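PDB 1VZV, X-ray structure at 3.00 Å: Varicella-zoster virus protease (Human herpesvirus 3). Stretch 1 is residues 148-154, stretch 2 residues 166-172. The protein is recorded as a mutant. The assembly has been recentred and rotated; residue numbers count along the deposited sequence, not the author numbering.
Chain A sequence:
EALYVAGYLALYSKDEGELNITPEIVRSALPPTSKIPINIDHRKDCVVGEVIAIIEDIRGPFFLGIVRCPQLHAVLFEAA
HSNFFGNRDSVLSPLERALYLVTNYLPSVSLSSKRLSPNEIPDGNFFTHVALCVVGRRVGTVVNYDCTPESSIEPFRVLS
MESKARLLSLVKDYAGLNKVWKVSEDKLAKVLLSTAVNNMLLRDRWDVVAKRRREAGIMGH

Stretch 1, residues 148-154: TPESSIE
Stretch 2 (166-172) RLLSLVK

Leu168 is the hub of this small, apolar contact, which buries 247 Å² and contains no hydrogen bond between the stretches. Its CA-to-CB bond points sideways, but chi1 of -107°, between wells, and chi2 of 36° bring the branched end inward: Leu168 CD1 lies 3.5 Å from Ile153 CD1 and 4.0 Å from Pro149 CB. The CA-to-CB bond of Ile153 (chi1 p, chi2 t) points toward the second stretch, and Ile153 CG2 sits 3.8 Å from Leu167 CD1, with Leu167 in the m, t rotamer. One turn beyond Leu167, Val171 (chi1 t) closes the patch more loosely, CG1 lying 4.2 Å from Pro149 CB.

Residues 166-172 are helical throughout, with Val171 N bonding to Leu167 O at 2.9 Å. A short helix begins at Pro149, and the path from Pro149 to Ile153 runs roughly antiparallel to 166-172; the backbones come nearest at Glu150 and Leu168, whose CA atoms are 6.5 Å apart. Pro149 (phi/psi -50/-44) fits a first helical turn, where its missing amide hydrogen costs nothing.

At the edge, exposed Glu150 (chi1 p) lends its aliphatic CB, 3.5 Å from Leu168 CD2, leaving its charged end unburied by this contact. Beyond the contact, Thr148 (chi1 p) caps the helix through a weak bond from Ser151 N to Thr148 OG1, 3.2 Å, and Ser152 OG donates to Thr148 O at 3.1 Å.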

# COMPACT_ATOMS: atom_id res chain seq x y z
N THR A 148 -14.70 -20.63 -7.99
CA THR A 148 -15.48 -21.40 -8.95
C THR A 148 -16.09 -20.34 -9.85
O THR A 148 -16.63 -19.35 -9.35
CB THR A 148 -16.64 -22.11 -8.29
OG1 THR A 148 -17.50 -21.12 -7.73
CG2 THR A 148 -16.19 -23.06 -7.21
N PRO A 149 -16.09 -20.56 -11.17
CA PRO A 149 -16.67 -19.56 -12.06
C PRO A 149 -18.08 -19.09 -11.68
O PRO A 149 -18.34 -17.89 -11.66
CB PRO A 149 -16.67 -20.27 -13.40
CG PRO A 149 -16.75 -21.67 -13.02
CD PRO A 149 -15.76 -21.76 -11.92
N GLU A 150 -18.95 -20.02 -11.31
CA GLU A 150 -20.32 -19.63 -10.97
C GLU A 150 -20.43 -18.82 -9.69
O GLU A 150 -21.49 -18.27 -9.41
CB GLU A 150 -21.26 -20.83 -10.93
CG GLU A 150 -21.15 -21.66 -9.68
CD GLU A 150 -20.14 -22.79 -9.80
OE1 GLU A 150 -19.37 -22.79 -10.79
OE2 GLU A 150 -20.15 -23.68 -8.91
N SER A 151 -19.35 -18.74 -8.92
CA SER A 151 -19.36 -17.97 -7.68
C SER A 151 -18.80 -16.56 -7.85
O SER A 151 -19.12 -15.65 -7.08
CB SER A 151 -18.58 -18.69 -6.61
OG SER A 151 -19.24 -19.89 -6.33
N SER A 152 -17.93 -16.39 -8.84
CA SER A 152 -17.34 -15.10 -9.10
C SER A 152 -18.45 -14.21 -9.59
O SER A 152 -18.58 -13.07 -9.18
CB SER A 152 -16.31 -15.28 -10.16
OG SER A 152 -15.58 -16.44 -9.85
N ILE A 153 -19.31 -14.80 -10.41
CA ILE A 153 -20.43 -14.09 -11.00
C ILE A 153 -21.70 -14.18 -10.20
O ILE A 153 -22.66 -13.47 -10.49
CB ILE A 153 -20.75 -14.62 -12.40
CG1 ILE A 153 -21.18 -16.08 -12.33
CG2 ILE A 153 -19.55 -14.46 -13.32
CD1 ILE A 153 -21.64 -16.62 -13.66
N GLU A 154 -21.74 -15.05 -9.21
CA GLU A 154 -22.95 -15.18 -8.44
C GLU A 154 -23.55 -13.92 -7.79
O GLU A 154 -24.78 -13.79 -7.73
CB GLU A 154 -22.79 -16.26 -7.40
CG GLU A 154 -24.06 -16.52 -6.70
CD GLU A 154 -23.85 -17.03 -5.32
OE1 GLU A 154 -23.25 -16.28 -4.51
OE2 GLU A 154 -24.29 -18.18 -5.03
N ARG A 166 -24.57 -18.05 -19.97
CA ARG A 166 -23.71 -17.99 -21.14
C ARG A 166 -22.23 -18.05 -20.82
O ARG A 166 -21.51 -18.79 -21.47
CB ARG A 166 -24.06 -16.74 -21.96
CG ARG A 166 -23.23 -16.56 -23.19
CD ARG A 166 -23.44 -17.69 -24.21
NE ARG A 166 -22.28 -17.92 -25.09
CZ ARG A 166 -21.47 -16.97 -25.59
NH1 ARG A 166 -21.66 -15.68 -25.31
NH2 ARG A 166 -20.46 -17.32 -26.38
N LEU A 167 -21.79 -17.31 -19.80
CA LEU A 167 -20.38 -17.31 -19.42
C LEU A 167 -20.00 -18.69 -18.94
O LEU A 167 -19.01 -19.28 -19.37
CB LEU A 167 -20.14 -16.35 -18.27
CG LEU A 167 -20.64 -14.93 -18.36
CD1 LEU A 167 -20.53 -14.29 -17.01
CD2 LEU A 167 -19.81 -14.17 -19.32
N LEU A 168 -20.80 -19.22 -18.02
CA LEU A 168 -20.57 -20.53 -17.43
C LEU A 168 -20.36 -21.61 -18.47
O LEU A 168 -19.59 -22.53 -18.25
CB LEU A 168 -21.73 -20.89 -16.50
CG LEU A 168 -21.41 -20.84 -15.00
CD1 LEU A 168 -20.45 -19.71 -14.69
CD2 LEU A 168 -22.70 -20.72 -14.17
N SER A 169 -21.03 -21.49 -19.62
CA SER A 169 -20.87 -22.49 -20.66
C SER A 169 -19.54 -22.31 -21.38
O SER A 169 -18.79 -23.26 -21.58
CB SER A 169 -22.01 -22.41 -21.67
OG SER A 169 -21.78 -23.30 -22.75
N LEU A 170 -19.29 -21.07 -21.79
CA LEU A 170 -18.06 -20.73 -22.48
C LEU A 170 -16.91 -21.27 -21.65
O LEU A 170 -15.97 -21.82 -22.20
CB LEU A 170 -17.94 -19.21 -22.64
CG LEU A 170 -18.98 -18.60 -23.57
CD1 LEU A 170 -19.11 -17.10 -23.32
CD2 LEU A 170 -18.57 -18.92 -25.00
N VAL A 171 -17.04 -21.16 -20.33
CA VAL A 171 -16.00 -21.65 -19.43
C VAL A 171 -15.82 -23.15 -19.59
O VAL A 171 -14.69 -23.66 -19.66
CB VAL A 171 -16.32 -21.31 -17.95
CG1 VAL A 171 -15.22 -21.80 -17.04
CG2 VAL A 171 -16.50 -19.82 -17.80
N LYS A 172 -16.92 -23.86 -19.70
CA LYS A 172 -16.86 -25.30 -19.85
C LYS A 172 -16.00 -25.68 -21.07
O LYS A 172 -15.26 -26.66 -21.03
CB LYS A 172 -18.27 -25.89 -19.94
CG LYS A 172 -18.29 -27.40 -20.06
CD LYS A 172 -17.41 -28.07 -18.98
CE LYS A 172 -17.28 -29.61 -19.20
NZ LYS A 172 -16.39 -30.30 -18.20